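Local atomic coordinates of hypothetical glycoside hydrolase (Parabacteroides distasonis, PDB entry 3TAW), a protein that is of unknown function but, as a member of a glycoside hydrolase-related group, folds as a five-bladed beta-propeller. Residues 206-211 against 243-248; 231-236 against 294-299; 238-243 against 301-306; 260-265 against 284-289. All coordinates share one frame; numbering follows the deposited sequence.

In the fold
The four contacts tie the fourth propeller blade in chain order, strands 244-254, 257-265, 281-288 and 296-299, to itself and to its surroundings. Interactions 1 and 4 are buried; interactions 2 and 3 lie near the surface, about 18 Å from the chain centre to the centre of each contact. Interaction 4 pairs two middle strands through backbone hydrogen bonds, whereas interaction 1 meets the inner strand of the same blade by van der Waals contact. In interactions 2 and 3 the loop running up to strand 244-254 folds over the blade's outer strand and the loop beyond it. Interaction 2 relies on arginines, interaction 3 on an aromatic ring, and Asp241 holds the arginines and Tyr262.

Interaction 1 (206-211 against 243-248); sequences KNVYAA and QLTECG
Asn207, whose CA lies 3.4 Å from OG1 of Thr245, sets its own CB over one face of the Tyr209 ring, 3.8 Å above the plane and displaced toward the rim. The ring also meets that of Trp203, planes at about 30°. At its hydroxyl end, Asn207 ND2 donates to Tyr209 OH over 3.0 Å with an N-H...O angle of 154°, the hydroxyl standing a little out of the amide plane. The other end of the amide, OD1, is hydrogen-bonded to Ser234 OG, so both ends of Asn207 are engaged away from strand 244-247.

Thr245 and Val208 meet at the middle of the contact, their side chains crossing at about a right angle. Thr245 places OG1 between its backbone N and carbonyl carbon (chi1 54°), which turns the hydroxyl to the backbone of Asn207 and Val208. Val208 uses both branches: CG2 reaches Thr245 O at 3.6 Å, and CG1 meets Cys247 SG at 4.1 Å. Lys206 and Leu244 add a comparable share at the other end, Leu244 CD2 coming to 4.0 Å from Lys206 CA.

In the propeller this joins the third blade, where 206-211 leads into strand 209-213, to the inner strand of the fourth. The two segments share no hydrogen bond: the contact rests on van der Waals touches, while the backbone of Val208 bonds to Leu232 and Phe233 and that of Tyr209 to Trp203.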
loop_
_atom_site.group_PDB
_atom_site.type_symbol
_atom_site.label_atom_id
_atom_site.label_comp_id
_atom_site.label_asym_id
_atom_site.label_seq_id
_atom_site.Cartn_x
_atom_site.Cartn_y
_atom_site.Cartn_z
ATOM N N LYS A 206 4.092 4.316 11.816
ATOM C CA LYS A 206 3.900 4.868 13.154
ATOM C C LYS A 206 3.428 6.331 13.144
ATOM O O LYS A 206 2.860 6.791 14.119
ATOM C CB LYS A 206 5.197 4.775 13.949
ATOM C CG LYS A 206 5.684 3.354 14.193
ATOM C CD LYS A 206 7.035 3.346 14.917
ATOM C CE LYS A 206 7.306 2.051 15.686
ATOM N NZ LYS A 206 6.743 0.815 15.052
ATOM N N ASN A 207 3.765 7.052 12.072
ATOM C CA ASN A 207 3.277 8.391 11.777
ATOM C C ASN A 207 3.213 8.500 10.258
ATOM O O ASN A 207 3.773 7.663 9.560
ATOM C CB ASN A 207 4.252 9.467 12.293
ATOM C CG ASN A 207 4.507 9.368 13.773
ATOM O OD1 ASN A 207 3.747 9.918 14.567
ATOM N ND2 ASN A 207 5.592 8.676 14.162
ATOM N N VAL A 208 2.561 9.547 9.759
ATOM C CA VAL A 208 2.619 9.890 8.350
ATOM C C VAL A 208 3.771 10.896 8.140
ATOM O O VAL A 208 3.746 12.044 8.631
ATOM C CB VAL A 208 1.275 10.442 7.855
ATOM C CG1 VAL A 208 1.392 10.927 6.405
ATOM C CG2 VAL A 208 0.195 9.358 7.987
ATOM N N TYR A 209 4.793 10.428 7.443
ATOM C CA TYR A 209 5.965 11.200 7.076
ATOM C C TYR A 209 5.852 11.560 5.590
ATOM O O TYR A 209 4.862 11.224 4.931
ATOM C CB TYR A 209 7.228 10.332 7.270
ATOM C CG TYR A 209 7.398 9.719 8.641
ATOM C CD1 TYR A 209 7.785 10.488 9.727
ATOM C CD2 TYR A 209 7.201 8.357 8.856
ATOM C CE1 TYR A 209 7.964 9.917 10.981
ATOM C CE2 TYR A 209 7.386 7.784 10.114
ATOM C CZ TYR A 209 7.758 8.560 11.167
ATOM O OH TYR A 209 7.958 8.003 12.432
ATOM N N ALA A 210 6.867 12.225 5.039
ATOM C CA ALA A 210 6.877 12.478 3.603
ATOM C C ALA A 210 8.285 12.462 3.031
ATOM O O ALA A 210 9.251 12.414 3.788
ATOM C CB ALA A 210 6.178 13.808 3.281
ATOM N N ALA A 211 8.377 12.479 1.698
ATOM C CA ALA A 211 9.660 12.539 1.022
ATOM C C ALA A 211 9.487 13.093 -0.361
ATOM O O ALA A 211 8.414 12.987 -0.957
ATOM C CB ALA A 211 10.305 11.149 0.954
ATOM N N GLN A 243 -3.195 4.143 17.473
ATOM C CA GLN A 243 -1.888 3.508 17.633
ATOM C C GLN A 243 -0.985 3.644 16.422
ATOM O O GLN A 243 0.230 3.801 16.575
ATOM C CB GLN A 243 -2.018 2.028 18.016
ATOM C CG GLN A 243 -0.672 1.424 18.423
ATOM C CD GLN A 243 -0.778 -0.031 18.857
ATOM O OE1 GLN A 243 -0.168 -0.916 18.251
ATOM N NE2 GLN A 243 -1.539 -0.279 19.900
ATOM N N LEU A 244 -1.569 3.536 15.228
ATOM C CA LEU A 244 -0.811 3.673 13.970
ATOM C C LEU A 244 -1.597 4.496 12.970
ATOM O O LEU A 244 -2.828 4.504 12.993
ATOM C CB LEU A 244 -0.484 2.308 13.336
ATOM C CG LEU A 244 0.301 1.284 14.160
ATOM C CD1 LEU A 244 0.279 -0.078 13.434
ATOM C CD2 LEU A 244 1.727 1.758 14.477
ATOM N N THR A 245 -0.853 5.186 12.107
ATOM C CA THR A 245 -1.393 5.899 10.928
ATOM C C THR A 245 -0.537 5.502 9.712
ATOM O O THR A 245 0.508 6.109 9.433
ATOM C CB THR A 245 -1.357 7.424 11.093
ATOM O OG1 THR A 245 -0.028 7.836 11.431
ATOM C CG2 THR A 245 -2.324 7.881 12.190
ATOM N N GLU A 246 -0.965 4.450 9.022
ATOM C CA GLU A 246 -0.127 3.797 8.020
ATOM C C GLU A 246 -0.655 4.071 6.611
ATOM O O GLU A 246 -1.806 3.720 6.266
ATOM C CB GLU A 246 -0.037 2.289 8.283
ATOM C CG GLU A 246 0.876 1.559 7.333
ATOM C CD GLU A 246 1.296 0.192 7.825
ATOM O OE1 GLU A 246 0.600 -0.352 8.717
ATOM O OE2 GLU A 246 2.333 -0.314 7.336
ATOM N N CYS A 247 0.187 4.687 5.791
ATOM C CA CYS A 247 -0.218 5.093 4.460
ATOM C C CYS A 247 -0.772 3.914 3.650
ATOM O O CYS A 247 -0.339 2.785 3.804
ATOM C CB CYS A 247 0.947 5.743 3.736
ATOM S SG CYS A 247 1.446 7.296 4.472
ATOM N N GLY A 248 -1.761 4.215 2.809
ATOM C CA GLY A 248 -2.476 3.217 2.038
ATOM C C GLY A 248 -2.057 3.257 0.570
ATOM O O GLY A 248 -0.856 3.225 0.257
#

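Interaction 2 (231-236 against 294-299); sequences KLFSPR and TKLIGR
The guanidinium of Arg299 is sandwiched between Phe233 and Arg236. Phe233 CD1 stands over the centre of one face, 3.3 Å above the plane, with ring and guanidinium planes inclined at 46°. On the opposite face the Arg236 guanidinium lies nearly flat, centres 3.8 Å apart and planes at 13°. Both arginines are extended from CG to NE and slide past each other in opposite directions, so NE of Arg299 sits over the middle of the Arg236 group.

Two like charges this close are probably balanced by Asp241, whose carboxylate forms salt bridges to Arg236 NE and Arg299 NH2. In its own plane Arg299 NH2 donates to Ser234 O at 2.8 Å, almost straight at 169°, while NH1 donates to a water that also accepts from Ser234 N. A further water joins Arg236 NH1 to Arg299 O.

Arg299 ends strand 296-299, the outermost strand of the fourth propeller blade, just after a classic beta bulge in which Ile297 and Gly298 face Leu287. The loop 231-236 closes over that strand. Leu296 packs across Phe233 at about a right angle, its CD1 3.9 Å from Phe233 CD2. Farther along, the Leu232 side chain crosses that of Thr294, with Leu232 CD2 3.9 Å from Thr294 CA. One water donates to both Leu232 O, at 2.7 Å, and Thr294 O, at 2.6 Å.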
loop_
_atom_site.group_PDB
_atom_site.type_symbol
_atom_site.label_atom_id
_atom_site.label_comp_id
_atom_site.label_asym_id
_atom_site.label_seq_id
_atom_site.Cartn_x
_atom_site.Cartn_y
_atom_site.Cartn_z
ATOM N N LYS A 231 6.899 14.778 11.179
ATOM C CA LYS A 231 5.618 14.094 11.306
ATOM C C LYS A 231 4.496 14.975 10.789
ATOM O O LYS A 231 4.133 15.953 11.430
ATOM C CB LYS A 231 5.371 13.721 12.770
ATOM C CG LYS A 231 6.343 12.672 13.311
ATOM C CD LYS A 231 6.188 12.555 14.831
ATOM C CE LYS A 231 7.371 11.859 15.469
ATOM N NZ LYS A 231 7.251 11.888 16.964
ATOM N N LEU A 232 3.941 14.647 9.622
ATOM C CA LEU A 232 2.817 15.425 9.070
ATOM C C LEU A 232 1.541 15.255 9.891
ATOM O O LEU A 232 0.779 16.214 10.114
ATOM C CB LEU A 232 2.561 15.012 7.609
ATOM C CG LEU A 232 3.478 15.678 6.576
ATOM C CD1 LEU A 232 4.945 15.399 6.793
ATOM C CD2 LEU A 232 3.052 15.238 5.149
ATOM N N PHE A 233 1.301 14.025 10.334
ATOM C CA PHE A 233 0.345 13.771 11.391
ATOM C C PHE A 233 0.659 12.435 12.048
ATOM O O PHE A 233 1.590 11.721 11.629
ATOM C CB PHE A 233 -1.132 13.925 10.967
ATOM C CG PHE A 233 -1.672 12.876 10.006
ATOM C CD1 PHE A 233 -2.207 11.671 10.464
ATOM C CD2 PHE A 233 -1.748 13.141 8.642
ATOM C CE1 PHE A 233 -2.767 10.757 9.584
ATOM C CE2 PHE A 233 -2.299 12.207 7.758
ATOM C CZ PHE A 233 -2.804 11.021 8.219
ATOM N N SER A 234 -0.046 12.171 13.142
ATOM C CA SER A 234 0.316 11.085 14.031
ATOM C C SER A 234 -0.937 10.428 14.597
ATOM O O SER A 234 -2.044 10.996 14.534
ATOM C CB SER A 234 1.142 11.633 15.200
ATOM O OG SER A 234 2.321 12.286 14.784
ATOM N N PRO A 235 -0.767 9.243 15.188
ATOM C CA PRO A 235 -1.865 8.637 15.913
ATOM C C PRO A 235 -2.398 9.551 17.008
ATOM O O PRO A 235 -1.659 10.340 17.559
ATOM C CB PRO A 235 -1.237 7.377 16.504
ATOM C CG PRO A 235 -0.089 7.067 15.570
ATOM C CD PRO A 235 0.445 8.400 15.215
ATOM N N ARG A 236 -3.686 9.455 17.268
ATOM C CA ARG A 236 -4.367 10.416 18.126
ATOM C C ARG A 236 -5.332 9.758 19.097
ATOM O O ARG A 236 -6.113 8.870 18.736
ATOM C CB ARG A 236 -5.084 11.452 17.276
ATOM C CG ARG A 236 -5.991 10.871 16.279
ATOM C CD ARG A 236 -6.729 11.867 15.437
ATOM N NE ARG A 236 -7.522 11.111 14.471
ATOM C CZ ARG A 236 -8.461 11.600 13.663
ATOM N NH1 ARG A 236 -8.771 12.908 13.649
ATOM N NH2 ARG A 236 -9.082 10.759 12.843
ATOM N N THR A 294 2.493 19.473 3.006
ATOM C CA THR A 294 2.614 19.059 4.403
ATOM C C THR A 294 1.512 19.684 5.287
ATOM O O THR A 294 1.412 19.374 6.481
ATOM C CB THR A 294 3.994 19.427 5.002
ATOM O OG1 THR A 294 4.174 20.844 5.063
ATOM C CG2 THR A 294 5.131 18.760 4.209
ATOM N N LYS A 295 0.741 20.609 4.712
ATOM C CA LYS A 295 -0.329 21.273 5.441
ATOM C C LYS A 295 -1.595 20.406 5.448
ATOM O O LYS A 295 -2.221 20.188 4.412
ATOM C CB LYS A 295 -0.627 22.638 4.849
ATOM C CG LYS A 295 -1.721 23.424 5.600
ATOM C CD LYS A 295 -2.133 24.683 4.831
ATOM C CE LYS A 295 -3.217 25.475 5.560
ATOM N NZ LYS A 295 -3.612 26.732 4.835
ATOM N N LEU A 296 -1.949 19.892 6.622
ATOM C CA LEU A 296 -3.119 19.034 6.765
ATOM C C LEU A 296 -4.350 19.919 6.876
ATOM O O LEU A 296 -4.426 20.792 7.769
ATOM C CB LEU A 296 -2.978 18.169 8.004
ATOM C CG LEU A 296 -4.103 17.191 8.305
ATOM C CD1 LEU A 296 -4.092 16.023 7.306
ATOM C CD2 LEU A 296 -3.951 16.650 9.739
ATOM N N ILE A 297 -5.298 19.722 5.954
ATOM C CA ILE A 297 -6.515 20.526 5.915
ATOM C C ILE A 297 -7.811 19.723 6.031
ATOM O O ILE A 297 -8.921 20.284 5.982
ATOM C CB ILE A 297 -6.571 21.375 4.630
ATOM C CG1 ILE A 297 -6.534 20.500 3.380
ATOM C CG2 ILE A 297 -5.410 22.386 4.581
ATOM C CD1 ILE A 297 -6.791 21.338 2.099
ATOM N N GLY A 298 -7.682 18.411 6.189
ATOM C CA GLY A 298 -8.848 17.557 6.433
ATOM C C GLY A 298 -8.418 16.201 6.951
ATOM O O GLY A 298 -7.323 15.748 6.659
ATOM N N ARG A 299 -9.292 15.582 7.741
ATOM C CA ARG A 299 -9.057 14.228 8.277
ATOM C C ARG A 299 -10.375 13.659 8.779
ATOM O O ARG A 299 -11.076 14.324 9.554
ATOM C CB ARG A 299 -8.058 14.313 9.423
ATOM C CG ARG A 299 -7.545 13.006 9.975
ATOM C CD ARG A 299 -6.457 13.301 10.997
ATOM N NE ARG A 299 -5.871 12.113 11.599
ATOM C CZ ARG A 299 -4.867 12.115 12.474
ATOM N NH1 ARG A 299 -4.323 13.265 12.870
ATOM N NH2 ARG A 299 -4.386 10.971 12.954
HETATM O O HOH W 1 1.028 18.683 8.970
HETATM O O HOH W 2 -1.895 14.040 14.467
HETATM O O HOH W 3 -10.884 14.210 12.214
#

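Interaction 3 (238-243 against 301-306); sequences GYFDSQ and DKPFLQ
An apolar ring-on-ring contact between Phe240 and Pro303, extended by a water bridge, joins two surface loops of the propeller: the one leading to strand 244-254 and the one following strand 296-299. The burial is modest, 223 Å² over both sides. Pro303 CD sits over the face of Phe240, 4.0 Å from the ring centroid and 28° off the normal, which meets the geometry of a CH-pi contact. The closest ring atom, Phe240 CD1, is 3.6 Å from Pro303 CD, and the two side chains slide past each other in opposite directions. Phe240 CG takes the crowded position between backbone N and carbonyl carbon (chi1 71°), and the ring is thereby turned across to Pro303.

Asp301 O serves several neighbours. It lies in the plane of the Tyr239 ring at its edge, 3.4 Å from Tyr239 CD2, and also near the edge of Phe240. A bridging water donates a hydrogen bond of 2.8 Å to Asp301 O. The same water accepts a hydrogen bond from Phe240 N at 2.9 Å. Tyr239 and the Asp301 side chain run side by side, planes 41° apart. On the 238-243 side, Ser242 OG donates to Tyr239 O over 2.8 Å and is also hydrogen-bonded to Glu267 N.

Around the contact, Phe240 rests on Tyr262 of strand 257-265, while Pro303 touches Tyr276 in a loop and Cys282 of strand 281-288.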
loop_
_atom_site.group_PDB
_atom_site.type_symbol
_atom_site.label_atom_id
_atom_site.label_comp_id
_atom_site.label_asym_id
_atom_site.label_seq_id
_atom_site.Cartn_x
_atom_site.Cartn_y
_atom_site.Cartn_z
ATOM N N GLY A 238 -8.351 8.781 21.246
ATOM C CA GLY A 238 -9.814 8.834 21.148
ATOM C C GLY A 238 -10.406 8.519 19.785
ATOM O O GLY A 238 -11.631 8.500 19.626
ATOM N N TYR A 239 -9.552 8.283 18.794
ATOM C CA TYR A 239 -10.008 7.982 17.439
ATOM C C TYR A 239 -9.564 6.597 17.039
ATOM O O TYR A 239 -8.745 5.987 17.710
ATOM C CB TYR A 239 -9.467 9.013 16.439
ATOM C CG TYR A 239 -9.995 10.416 16.662
ATOM C CD1 TYR A 239 -9.441 11.259 17.639
ATOM C CD2 TYR A 239 -11.051 10.909 15.913
ATOM C CE1 TYR A 239 -9.935 12.551 17.831
ATOM C CE2 TYR A 239 -11.561 12.183 16.116
ATOM C CZ TYR A 239 -10.985 13.013 17.062
ATOM O OH TYR A 239 -11.501 14.278 17.245
ATOM N N PHE A 240 -10.102 6.119 15.925
ATOM C CA PHE A 240 -9.775 4.780 15.406
ATOM C C PHE A 240 -8.300 4.645 15.046
ATOM O O PHE A 240 -7.756 3.533 15.083
ATOM C CB PHE A 240 -10.632 4.445 14.183
ATOM C CG PHE A 240 -10.278 5.238 12.960
ATOM C CD1 PHE A 240 -10.765 6.527 12.797
ATOM C CD2 PHE A 240 -9.448 4.705 11.985
ATOM C CE1 PHE A 240 -10.427 7.276 11.688
ATOM C CE2 PHE A 240 -9.103 5.434 10.864
ATOM C CZ PHE A 240 -9.582 6.745 10.726
ATOM N N ASP A 241 -7.676 5.761 14.656
ATOM C CA ASP A 241 -6.254 5.794 14.337
ATOM C C ASP A 241 -5.435 6.329 15.507
ATOM O O ASP A 241 -4.836 7.385 15.425
ATOM C CB ASP A 241 -6.003 6.591 13.048
ATOM C CG ASP A 241 -6.527 8.033 13.098
ATOM O OD1 ASP A 241 -7.418 8.379 13.934
ATOM O OD2 ASP A 241 -6.060 8.837 12.240
ATOM N N SER A 242 -5.389 5.527 16.567
ATOM C CA SER A 242 -4.853 5.908 17.864
ATOM C C SER A 242 -3.551 5.199 18.214
ATOM O O SER A 242 -2.868 5.604 19.168
ATOM C CB SER A 242 -5.920 5.661 18.949
ATOM O OG SER A 242 -6.641 4.435 18.738
ATOM N N GLN A 243 -3.195 4.143 17.473
ATOM C CA GLN A 243 -1.888 3.508 17.633
ATOM C C GLN A 243 -0.985 3.644 16.422
ATOM O O GLN A 243 0.230 3.801 16.575
ATOM C CB GLN A 243 -2.018 2.028 18.016
ATOM C CG GLN A 243 -0.672 1.424 18.423
ATOM C CD GLN A 243 -0.778 -0.031 18.857
ATOM O OE1 GLN A 243 -0.168 -0.916 18.251
ATOM N NE2 GLN A 243 -1.539 -0.279 19.900
ATOM N N ASP A 301 -13.045 11.854 10.941
ATOM C CA ASP A 301 -13.203 11.505 12.362
ATOM C C ASP A 301 -13.445 10.013 12.576
ATOM O O ASP A 301 -13.126 9.473 13.633
ATOM C CB ASP A 301 -14.441 12.192 12.951
ATOM C CG ASP A 301 -14.299 13.680 13.134
ATOM O OD1 ASP A 301 -13.187 14.212 13.297
ATOM O OD2 ASP A 301 -15.376 14.317 13.187
ATOM N N LYS A 302 -14.091 9.377 11.597
ATOM C CA LYS A 302 -14.448 7.961 11.669
ATOM C C LYS A 302 -13.997 7.278 10.378
ATOM O O LYS A 302 -13.919 7.922 9.325
ATOM C CB LYS A 302 -15.955 7.798 11.807
ATOM C CG LYS A 302 -16.527 8.372 13.101
ATOM C CD LYS A 302 -18.012 8.152 13.194
ATOM C CE LYS A 302 -18.599 9.042 14.265
ATOM N NZ LYS A 302 -20.031 8.723 14.536
ATOM N N PRO A 303 -13.705 5.976 10.454
ATOM C CA PRO A 303 -13.205 5.277 9.268
ATOM C C PRO A 303 -14.265 5.170 8.172
ATOM O O PRO A 303 -15.461 5.134 8.472
ATOM C CB PRO A 303 -12.836 3.892 9.803
ATOM C CG PRO A 303 -13.630 3.715 11.045
ATOM C CD PRO A 303 -13.841 5.081 11.613
ATOM N N PHE A 304 -13.826 5.143 6.920
ATOM C CA PHE A 304 -14.741 5.015 5.780
ATOM C C PHE A 304 -14.886 3.536 5.413
ATOM O O PHE A 304 -15.744 3.195 4.628
ATOM C CB PHE A 304 -14.301 5.822 4.570
ATOM C CG PHE A 304 -13.123 5.259 3.843
ATOM C CD1 PHE A 304 -11.841 5.528 4.260
ATOM C CD2 PHE A 304 -13.293 4.476 2.720
ATOM C CE1 PHE A 304 -10.755 4.996 3.599
ATOM C CE2 PHE A 304 -12.212 3.957 2.035
ATOM C CZ PHE A 304 -10.931 4.222 2.476
ATOM N N LEU A 305 -14.054 2.685 6.000
ATOM C CA LEU A 305 -14.120 1.232 5.792
ATOM C C LEU A 305 -13.660 0.563 7.083
ATOM O O LEU A 305 -12.665 0.978 7.651
ATOM C CB LEU A 305 -13.206 0.820 4.647
ATOM C CG LEU A 305 -13.364 -0.586 4.045
ATOM C CD1 LEU A 305 -14.650 -0.685 3.214
ATOM C CD2 LEU A 305 -12.136 -0.924 3.172
ATOM N N GLN A 306 -14.380 -0.461 7.539
ATOM C CA GLN A 306 -14.010 -1.179 8.762
ATOM C C GLN A 306 -14.271 -2.673 8.582
ATOM O O GLN A 306 -15.079 -3.055 7.730
ATOM C CB GLN A 306 -14.797 -0.641 9.978
ATOM C CG GLN A 306 -16.289 -0.945 9.951
ATOM C CD GLN A 306 -17.008 -0.550 11.248
ATOM O OE1 GLN A 306 -17.904 0.277 11.215
ATOM N NE2 GLN A 306 -16.613 -1.128 12.372
HETATM O O HOH W 4 -12.698 7.340 15.389
#

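Interaction 4 (260-265 against 284-289); sequences LLYNGK and GQALFD. With EDO (1,2-ethanediol), chain H.
Leu260 and Ala286 form an antiparallel hydrogen-bonded pair in which each backbone N-H meets the other's carbonyl oxygen: Leu260 N to Ala286 O at 2.8 Å, 176°, and Ala286 N to Leu260 O at 2.8 Å, 165°. Two residues along from Leu260 and two back from Ala286 the pattern recurs, with Tyr262 N to Gly284 O at 3.0 Å and Gly284 N to Tyr262 O at 2.8 Å. Leu261 and Gln285, the non-hydrogen-bonded pair between them, approach to 4.5 Å between CA atoms.

These are two middle strands of the fourth propeller blade, their directions 139° apart, as expected for a twisted antiparallel pair. Leu260, Tyr262 and Ala286 share one face; Leu261 and Gln285 lie side by side on the other, CD1 of Leu261 against CD of Gln285 at 3.5 Å, while Gln285 NE2 bonds to Leu14 O.

Gly284 CA lies over one face of the Tyr262 ring, 4.1 Å above its plane and offset toward the rim. The buried hydroxyl bonds to Asp241 OD2 and accepts from a water, which accepts from Gln285 N. Just past the strand, Asp289 OD1 accepts from a 1,2-ethanediol, probably from the crystallisation liquor; Asn291 N and Asn292 N hold OD2.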
loop_
_atom_site.group_PDB
_atom_site.type_symbol
_atom_site.label_atom_id
_atom_site.label_comp_id
_atom_site.label_asym_id
_atom_site.label_seq_id
_atom_site.Cartn_x
_atom_site.Cartn_y
_atom_site.Cartn_z
ATOM N N LEU A 260 -5.307 11.411 0.844
ATOM C CA LEU A 260 -4.518 10.262 1.268
ATOM C C LEU A 260 -5.397 9.269 2.005
ATOM O O LEU A 260 -5.929 9.583 3.061
ATOM C CB LEU A 260 -3.364 10.704 2.169
ATOM C CG LEU A 260 -2.499 9.611 2.800
ATOM C CD1 LEU A 260 -1.691 8.873 1.685
ATOM C CD2 LEU A 260 -1.574 10.158 3.959
ATOM N N LEU A 261 -5.573 8.081 1.429
ATOM C CA LEU A 261 -6.194 6.977 2.124
ATOM C C LEU A 261 -5.125 6.298 2.983
ATOM O O LEU A 261 -4.004 6.053 2.534
ATOM C CB LEU A 261 -6.805 5.972 1.139
ATOM C CG LEU A 261 -8.212 6.244 0.599
ATOM C CD1 LEU A 261 -8.324 7.594 -0.140
ATOM C CD2 LEU A 261 -8.722 5.129 -0.327
ATOM N N TYR A 262 -5.478 6.011 4.228
ATOM C CA TYR A 262 -4.523 5.405 5.162
ATOM C C TYR A 262 -5.246 4.459 6.107
ATOM O O TYR A 262 -6.483 4.414 6.145
ATOM C CB TYR A 262 -3.732 6.503 5.885
ATOM C CG TYR A 262 -4.501 7.264 6.938
ATOM C CD1 TYR A 262 -5.259 8.393 6.606
ATOM C CD2 TYR A 262 -4.473 6.875 8.280
ATOM C CE1 TYR A 262 -5.950 9.082 7.554
ATOM C CE2 TYR A 262 -5.169 7.578 9.246
ATOM C CZ TYR A 262 -5.909 8.685 8.878
ATOM O OH TYR A 262 -6.606 9.393 9.811
ATOM N N ASN A 263 -4.454 3.699 6.841
ATOM C CA ASN A 263 -4.899 2.644 7.721
ATOM C C ASN A 263 -4.602 2.986 9.174
ATOM O O ASN A 263 -3.450 3.230 9.535
ATOM C CB ASN A 263 -4.180 1.375 7.309
ATOM C CG ASN A 263 -4.517 0.984 5.874
ATOM O OD1 ASN A 263 -5.656 0.598 5.602
ATOM N ND2 ASN A 263 -3.553 1.122 4.945
ATOM N N GLY A 264 -5.650 3.043 9.972
ATOM C CA GLY A 264 -5.542 3.374 11.393
ATOM C C GLY A 264 -5.643 2.146 12.242
ATOM O O GLY A 264 -6.575 1.368 12.068
ATOM N N LYS A 265 -4.714 1.967 13.176
ATOM C CA LYS A 265 -4.835 0.887 14.141
ATOM C C LYS A 265 -5.405 1.463 15.446
ATOM O O LYS A 265 -4.887 2.453 15.961
ATOM C CB LYS A 265 -3.493 0.235 14.419
ATOM C CG LYS A 265 -3.601 -0.925 15.430
ATOM C CD LYS A 265 -2.276 -1.668 15.619
ATOM C CE LYS A 265 -2.352 -2.669 16.758
ATOM N NZ LYS A 265 -1.029 -3.405 16.942
ATOM N N GLY A 284 -8.952 5.271 7.072
ATOM C CA GLY A 284 -9.297 6.693 7.138
ATOM C C GLY A 284 -8.809 7.462 5.920
ATOM O O GLY A 284 -8.246 6.897 4.984
ATOM N N GLN A 285 -9.055 8.768 5.921
ATOM C CA GLN A 285 -8.563 9.644 4.858
ATOM C C GLN A 285 -8.121 10.971 5.409
ATOM O O GLN A 285 -8.713 11.493 6.342
ATOM C CB GLN A 285 -9.616 9.861 3.749
ATOM C CG GLN A 285 -10.046 8.541 3.097
ATOM C CD GLN A 285 -10.947 8.711 1.917
ATOM O OE1 GLN A 285 -10.970 9.772 1.270
ATOM N NE2 GLN A 285 -11.668 7.639 1.580
ATOM N N ALA A 286 -7.045 11.492 4.839
ATOM C CA ALA A 286 -6.564 12.831 5.134
ATOM C C ALA A 286 -6.535 13.651 3.855
ATOM O O ALA A 286 -6.494 13.098 2.757
ATOM C CB ALA A 286 -5.182 12.784 5.759
ATOM N N LEU A 287 -6.507 14.967 4.020
ATOM C CA LEU A 287 -6.488 15.924 2.926
ATOM C C LEU A 287 -5.374 16.918 3.187
ATOM O O LEU A 287 -5.300 17.501 4.276
ATOM C CB LEU A 287 -7.818 16.665 2.852
ATOM C CG LEU A 287 -8.049 17.568 1.647
ATOM C CD1 LEU A 287 -8.175 16.657 0.396
ATOM C CD2 LEU A 287 -9.288 18.461 1.852
ATOM N N PHE A 288 -4.501 17.112 2.200
ATOM C CA PHE A 288 -3.433 18.095 2.302
ATOM C C PHE A 288 -3.588 19.182 1.253
ATOM O O PHE A 288 -4.202 18.989 0.199
ATOM C CB PHE A 288 -2.062 17.430 2.115
ATOM C CG PHE A 288 -1.702 16.471 3.216
ATOM C CD1 PHE A 288 -1.055 16.916 4.335
ATOM C CD2 PHE A 288 -2.049 15.120 3.136
ATOM C CE1 PHE A 288 -0.736 16.037 5.365
ATOM C CE2 PHE A 288 -1.723 14.241 4.173
ATOM C CZ PHE A 288 -1.075 14.716 5.277
ATOM N N ASP A 289 -3.037 20.340 1.551
ATOM C CA ASP A 289 -3.094 21.460 0.631
ATOM C C ASP A 289 -2.251 21.181 -0.641
ATOM O O ASP A 289 -1.191 20.579 -0.566
ATOM C CB ASP A 289 -2.607 22.703 1.343
ATOM C CG ASP A 289 -2.665 23.932 0.472
ATOM O OD1 ASP A 289 -3.782 24.501 0.354
ATOM O OD2 ASP A 289 -1.587 24.326 -0.042
HETATM C C1 EDO H . -6.639 22.963 -2.146
HETATM O O1 EDO H . -5.350 22.939 -1.538
HETATM C C2 EDO H . -7.684 23.500 -1.184
HETATM O O2 EDO H . -7.261 24.799 -0.742
HETATM O O HOH W 5 -9.287 9.585 8.867
#